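Long-range contact in putative TIM-barrel metal-dependent hydrolase (PDB 4DZI), which is probably a metal-dependent hydrolase of the amidohydrolase superfamily, built on a TIM barrel and holding a pair of cadmium ions in the crystal: residues 217-231 and 280-294. Sequence-based numbering, arbitrary orientation.
Sequences WARLAEAGVPVGFHL and VFTRHPKLKAVSIEN. With CD (cadmium ion), chain Q; CD (cadmium ion), chain P.
Strands 227-230 and 289-292 run side by side in parallel, their axes 4.7 Å apart at closest approach and 19° from alignment, as neighbouring strands of the barrel. Backbone hydrogen bonds alternate from Val227 N to Lys288 O through to Leu231 N to Ile292 O, and strands 192-193 and 329-331 flank the pair. Before the strands, Val280 CG1 of helix 280-283 sits over one face of the Trp217 indole, 3.8 Å from the centroid of its five-membered ring, while Leu287 CD2 lies 3.7 Å from Trp217 CE3. Trp217 CB lies over the centre of the His284 imidazole, whose NE2 is held by Asp214. Just before strand 289-292, Lys288 bends at chi3 (-74°) to bring NZ 2.8 Å from Gly224 O, above the carbonyl plane; its strongest polar partner, Leu392, lies outside the segments. Towards the C-terminal ends, Phe229 O accepts from Ile292 N and, on the opposite face of its plane, from Asn294 ND2 (2.8 Å). The same amide nitrogen donates to Ser291 OG, so two bonds fix the carboxamide. With CG anti to the backbone N (chi1 -175°), His230 places NE2 2.4 Å from one cadmium, and its ND1 donates to Leu231 O, steadying the ring. Glu293 OE2 bridges both cadmium ions, and OE1 also binds the second. Asp13, His15 and Asp356 complete the first ion's protein ligands; Asp356 also joins His359, Glu361 and a water at the second. The strand ends thus supply a histidine and a bridging carboxylate to a binuclear centre at the barrel's C-terminal mouth, consistent with an amidohydrolase active site.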
loop_
_atom_site.group_PDB
_atom_site.type_symbol
_atom_site.label_atom_id
_atom_site.label_comp_id
_atom_site.label_asym_id
_atom_site.label_seq_id
_atom_site.Cartn_x
_atom_site.Cartn_y
_atom_site.Cartn_z
ATOM N N TRP C 217 -3.235 -1.166 26.184
ATOM C CA TRP C 217 -4.508 -0.593 25.715
ATOM C C TRP C 217 -5.526 -0.494 26.819
ATOM O O TRP C 217 -6.312 0.470 26.851
ATOM C CB TRP C 217 -5.136 -1.392 24.587
ATOM C CG TRP C 217 -4.231 -1.604 23.407
ATOM C CD1 TRP C 217 -3.881 -2.823 22.810
ATOM C CD2 TRP C 217 -3.503 -0.587 22.646
ATOM N NE1 TRP C 217 -3.051 -2.627 21.742
ATOM C CE2 TRP C 217 -2.763 -1.306 21.604
ATOM C CE3 TRP C 217 -3.403 0.823 22.713
ATOM C CZ2 TRP C 217 -1.979 -0.646 20.667
ATOM C CZ3 TRP C 217 -2.597 1.471 21.774
ATOM C CH2 TRP C 217 -1.897 0.753 20.780
ATOM N N ALA C 218 -5.535 -1.471 27.728
ATOM C CA ALA C 218 -6.481 -1.387 28.855
ATOM C C ALA C 218 -6.173 -0.186 29.777
ATOM O O ALA C 218 -7.101 0.512 30.224
ATOM C CB ALA C 218 -6.526 -2.701 29.657
ATOM N N ARG C 219 -4.888 0.059 30.065
ATOM C CA ARG C 219 -4.545 1.247 30.851
ATOM C C ARG C 219 -5.048 2.542 30.189
ATOM O O ARG C 219 -5.607 3.413 30.842
ATOM C CB ARG C 219 -3.048 1.355 31.123
ATOM C CG ARG C 219 -2.463 0.324 32.076
ATOM C CD ARG C 219 -2.932 0.491 33.519
ATOM N NE ARG C 219 -1.865 0.116 34.462
ATOM C CZ ARG C 219 -1.525 -1.131 34.801
ATOM N NH1 ARG C 219 -2.152 -2.188 34.286
ATOM N NH2 ARG C 219 -0.534 -1.322 35.668
ATOM N N LEU C 220 -4.847 2.682 28.881
ATOM C CA LEU C 220 -5.247 3.930 28.235
ATOM C C LEU C 220 -6.763 4.051 28.195
ATOM O O LEU C 220 -7.330 5.127 28.385
ATOM C CB LEU C 220 -4.688 3.979 26.794
ATOM C CG LEU C 220 -3.170 4.057 26.739
ATOM C CD1 LEU C 220 -2.704 3.892 25.296
ATOM C CD2 LEU C 220 -2.715 5.396 27.303
ATOM N N ALA C 221 -7.435 2.941 27.883
ATOM C CA ALA C 221 -8.855 2.994 27.710
ATOM C C ALA C 221 -9.539 3.337 29.056
ATOM O O ALA C 221 -10.455 4.143 29.094
ATOM C CB ALA C 221 -9.338 1.639 27.187
ATOM N N GLU C 222 -9.043 2.753 30.148
ATOM C CA GLU C 222 -9.610 3.005 31.495
ATOM C C GLU C 222 -9.350 4.419 31.936
ATOM O O GLU C 222 -10.165 5.022 32.642
ATOM C CB GLU C 222 -8.972 2.063 32.548
ATOM C CG GLU C 222 -9.186 0.580 32.303
ATOM C CD GLU C 222 -10.626 0.232 31.978
ATOM O OE1 GLU C 222 -10.839 -0.700 31.173
ATOM O OE2 GLU C 222 -11.544 0.888 32.518
ATOM N N ALA C 223 -8.203 4.960 31.517
ATOM C CA ALA C 223 -7.843 6.332 31.864
ATOM C C ALA C 223 -8.545 7.380 30.995
ATOM O O ALA C 223 -8.500 8.569 31.292
ATOM C CB ALA C 223 -6.332 6.512 31.785
ATOM N N GLY C 224 -9.184 6.943 29.917
ATOM C CA GLY C 224 -9.802 7.870 28.968
ATOM C C GLY C 224 -8.792 8.664 28.152
ATOM O O GLY C 224 -9.121 9.739 27.613
ATOM N N VAL C 225 -7.585 8.123 28.010
ATOM C CA VAL C 225 -6.510 8.784 27.275
ATOM C C VAL C 225 -6.345 8.132 25.886
ATOM O O VAL C 225 -6.056 6.917 25.786
ATOM C CB VAL C 225 -5.184 8.692 28.075
ATOM C CG1 VAL C 225 -3.978 9.027 27.196
ATOM C CG2 VAL C 225 -5.242 9.615 29.298
ATOM N N PRO C 226 -6.526 8.931 24.811
ATOM C CA PRO C 226 -6.392 8.353 23.467
ATOM C C PRO C 226 -4.964 7.990 23.099
ATOM O O PRO C 226 -4.008 8.551 23.628
ATOM C CB PRO C 226 -6.901 9.468 22.533
ATOM C CG PRO C 226 -7.445 10.546 23.400
ATOM C CD PRO C 226 -6.903 10.355 24.785
ATOM N N VAL C 227 -4.829 7.056 22.164
ATOM C CA VAL C 227 -3.551 6.807 21.526
ATOM C C VAL C 227 -3.529 7.639 20.253
ATOM O O VAL C 227 -4.482 7.626 19.462
ATOM C CB VAL C 227 -3.336 5.306 21.204
ATOM C CG1 VAL C 227 -4.535 4.713 20.456
ATOM C CG2 VAL C 227 -2.020 5.111 20.450
ATOM N N GLY C 228 -2.440 8.371 20.047
ATOM C CA GLY C 228 -2.318 9.120 18.800
ATOM C C GLY C 228 -1.281 8.471 17.914
ATOM O O GLY C 228 -0.285 7.942 18.400
ATOM N N PHE C 229 -1.560 8.485 16.602
ATOM C CA PHE C 229 -0.659 7.940 15.593
ATOM C C PHE C 229 -0.262 9.075 14.652
ATOM O O PHE C 229 -1.066 9.538 13.833
ATOM C CB PHE C 229 -1.361 6.832 14.757
ATOM C CG PHE C 229 -1.662 5.588 15.551
ATOM C CD1 PHE C 229 -0.640 4.755 15.967
ATOM C CD2 PHE C 229 -2.968 5.277 15.912
ATOM C CE1 PHE C 229 -0.917 3.612 16.720
ATOM C CE2 PHE C 229 -3.248 4.132 16.678
ATOM C CZ PHE C 229 -2.218 3.306 17.081
ATOM N N HIS C 230 0.971 9.546 14.787
ATOM C CA HIS C 230 1.447 10.662 13.970
ATOM C C HIS C 230 2.433 10.173 12.983
ATOM O O HIS C 230 3.239 9.301 13.315
ATOM C CB HIS C 230 2.170 11.689 14.865
ATOM C CG HIS C 230 2.598 12.949 14.120
ATOM N ND1 HIS C 230 3.709 13.016 13.333
ATOM C CD2 HIS C 230 1.978 14.188 14.020
ATOM C CE1 HIS C 230 3.797 14.239 12.781
ATOM N NE2 HIS C 230 2.739 14.954 13.181
ATOM N N LEU C 231 2.380 10.739 11.779
ATOM C CA LEU C 231 3.372 10.457 10.736
ATOM C C LEU C 231 4.784 10.323 11.317
ATOM O O LEU C 231 5.266 11.222 12.005
ATOM C CB LEU C 231 3.369 11.616 9.736
ATOM C CG LEU C 231 4.113 11.332 8.447
ATOM C CD1 LEU C 231 3.388 10.243 7.642
ATOM C CD2 LEU C 231 4.237 12.623 7.634
ATOM N N VAL C 280 -8.280 -4.833 18.590
ATOM C CA VAL C 280 -7.983 -3.936 19.697
ATOM C C VAL C 280 -9.230 -3.215 20.210
ATOM O O VAL C 280 -9.392 -3.066 21.418
ATOM C CB VAL C 280 -6.900 -2.913 19.322
ATOM C CG1 VAL C 280 -6.723 -1.910 20.480
ATOM C CG2 VAL C 280 -5.603 -3.660 19.038
ATOM N N PHE C 281 -10.081 -2.721 19.317
ATOM C CA PHE C 281 -11.300 -2.037 19.741
ATOM C C PHE C 281 -12.379 -3.028 20.196
ATOM O O PHE C 281 -13.286 -2.670 20.951
ATOM C CB PHE C 281 -11.818 -1.104 18.664
ATOM C CG PHE C 281 -10.807 -0.057 18.264
ATOM C CD1 PHE C 281 -10.407 0.914 19.177
ATOM C CD2 PHE C 281 -10.263 -0.058 16.994
ATOM C CE1 PHE C 281 -9.462 1.879 18.809
ATOM C CE2 PHE C 281 -9.326 0.896 16.620
ATOM C CZ PHE C 281 -8.930 1.869 17.532
ATOM N N THR C 282 -12.276 -4.277 19.737
ATOM C CA THR C 282 -13.177 -5.325 20.233
ATOM C C THR C 282 -12.865 -5.577 21.703
ATOM O O THR C 282 -13.773 -5.590 22.536
ATOM C CB THR C 282 -12.989 -6.605 19.423
ATOM O OG1 THR C 282 -13.321 -6.341 18.057
ATOM C CG2 THR C 282 -13.878 -7.758 20.003
ATOM N N ARG C 283 -11.595 -5.738 22.038
ATOM C CA ARG C 283 -11.205 -6.025 23.423
ATOM C C ARG C 283 -11.256 -4.792 24.311
ATOM O O ARG C 283 -11.415 -4.902 25.547
ATOM C CB ARG C 283 -9.820 -6.670 23.491
ATOM C CG ARG C 283 -9.785 -8.063 22.864
ATOM C CD ARG C 283 -8.438 -8.728 23.013
ATOM N NE ARG C 283 -7.386 -8.018 22.267
ATOM C CZ ARG C 283 -7.154 -8.139 20.963
ATOM N NH1 ARG C 283 -7.921 -8.916 20.196
ATOM N NH2 ARG C 283 -6.159 -7.440 20.415
ATOM N N HIS C 284 -11.114 -3.625 23.685
ATOM C CA HIS C 284 -11.053 -2.359 24.412
ATOM C C HIS C 284 -11.963 -1.332 23.790
ATOM O O HIS C 284 -11.511 -0.391 23.129
ATOM C CB HIS C 284 -9.604 -1.864 24.450
ATOM C CG HIS C 284 -8.624 -2.936 24.858
ATOM N ND1 HIS C 284 -8.431 -3.290 26.154
ATOM C CD2 HIS C 284 -7.827 -3.786 24.097
ATOM C CE1 HIS C 284 -7.529 -4.291 26.215
ATOM N NE2 HIS C 284 -7.150 -4.587 24.958
ATOM N N PRO C 285 -13.280 -1.488 23.975
ATOM C CA PRO C 285 -14.243 -0.680 23.227
ATOM C C PRO C 285 -14.231 0.789 23.613
ATOM O O PRO C 285 -14.684 1.616 22.842
ATOM C CB PRO C 285 -15.602 -1.324 23.560
ATOM C CG PRO C 285 -15.348 -2.139 24.791
ATOM C CD PRO C 285 -13.918 -2.577 24.742
ATOM N N LYS C 286 -13.687 1.106 24.790
ATOM C CA LYS C 286 -13.562 2.518 25.213
ATOM C C LYS C 286 -12.316 3.214 24.647
ATOM O O LYS C 286 -12.197 4.437 24.784
ATOM C CB LYS C 286 -13.565 2.667 26.753
ATOM C CG LYS C 286 -14.788 2.098 27.471
ATOM C CD LYS C 286 -14.828 2.647 28.890
ATOM C CE LYS C 286 -15.440 1.672 29.882
ATOM N NZ LYS C 286 -16.889 1.490 29.620
ATOM N N LEU C 287 -11.385 2.447 24.068
ATOM C CA LEU C 287 -10.112 3.011 23.565
ATOM C C LEU C 287 -10.374 3.989 22.437
ATOM O O LEU C 287 -11.124 3.689 21.506
ATOM C CB LEU C 287 -9.169 1.916 23.086
ATOM C CG LEU C 287 -7.773 2.411 22.664
ATOM C CD1 LEU C 287 -6.966 2.902 23.875
ATOM C CD2 LEU C 287 -6.995 1.261 22.015
ATOM N N LYS C 288 -9.784 5.188 22.540
ATOM C CA LYS C 288 -9.909 6.211 21.520
ATOM C C LYS C 288 -8.583 6.324 20.793
ATOM O O LYS C 288 -7.518 6.176 21.392
ATOM C CB LYS C 288 -10.314 7.545 22.146
ATOM C CG LYS C 288 -11.703 7.503 22.797
ATOM C CD LYS C 288 -11.963 8.793 23.580
ATOM C CE LYS C 288 -11.124 8.744 24.854
ATOM N NZ LYS C 288 -10.930 10.075 25.508
ATOM N N ALA C 289 -8.653 6.507 19.479
ATOM C CA ALA C 289 -7.439 6.700 18.705
ATOM C C ALA C 289 -7.568 7.905 17.798
ATOM O O ALA C 289 -8.673 8.294 17.358
ATOM C CB ALA C 289 -7.141 5.459 17.866
ATOM N N VAL C 290 -6.433 8.505 17.467
ATOM C CA VAL C 290 -6.472 9.678 16.584
ATOM C C VAL C 290 -5.307 9.580 15.606
ATOM O O VAL C 290 -4.189 9.280 15.992
ATOM C CB VAL C 290 -6.437 11.054 17.338
ATOM C CG1 VAL C 290 -5.215 11.160 18.265
ATOM C CG2 VAL C 290 -6.474 12.230 16.341
ATOM N N SER C 291 -5.594 9.868 14.330
ATOM C CA SER C 291 -4.575 9.907 13.268
ATOM C C SER C 291 -4.183 11.348 13.004
ATOM O O SER C 291 -5.056 12.178 12.724
ATOM C CB SER C 291 -5.170 9.272 11.995
ATOM O OG SER C 291 -4.335 9.535 10.872
ATOM N N ILE C 292 -2.894 11.659 13.143
ATOM C CA ILE C 292 -2.417 13.036 12.941
ATOM C C ILE C 292 -1.343 13.101 11.842
ATOM O O ILE C 292 -0.360 12.355 11.879
ATOM C CB ILE C 292 -1.836 13.591 14.273
ATOM C CG1 ILE C 292 -2.806 13.323 15.445
ATOM C CG2 ILE C 292 -1.493 15.080 14.131
ATOM C CD1 ILE C 292 -2.278 13.753 16.810
ATOM N N GLU C 293 -1.543 14.013 10.895
ATOM C CA GLU C 293 -0.607 14.245 9.772
ATOM C C GLU C 293 -0.426 13.036 8.881
ATOM O O GLU C 293 0.608 12.889 8.231
ATOM C CB GLU C 293 0.772 14.812 10.227
ATOM C CG GLU C 293 1.396 15.685 9.112
ATOM C CD GLU C 293 2.753 16.284 9.404
ATOM O OE1 GLU C 293 3.481 16.554 8.432
ATOM O OE2 GLU C 293 3.101 16.471 10.589
ATOM N N ASN C 294 -1.455 12.203 8.814
ATOM C CA ASN C 294 -1.380 11.064 7.892
ATOM C C ASN C 294 -2.346 11.195 6.708
ATOM O O ASN C 294 -2.432 10.258 5.878
ATOM C CB ASN C 294 -1.714 9.809 8.684
ATOM C CG ASN C 294 -0.778 9.619 9.870
ATOM O OD1 ASN C 294 0.432 9.700 9.718
ATOM N ND2 ASN C 294 -1.355 9.402 11.057
HETATM CD CD CD Q . 2.411 17.201 12.550
HETATM CD CD CD P . 4.853 18.007 9.725
HETATM O O HOH W 1 -10.866 5.779 26.818
HETATM O O HOH W 2 -9.815 -2.091 28.228
HETATM O O HOH W 3 -8.691 5.997 25.105
HETATM O O HOH W 4 6.263 16.023 10.223
#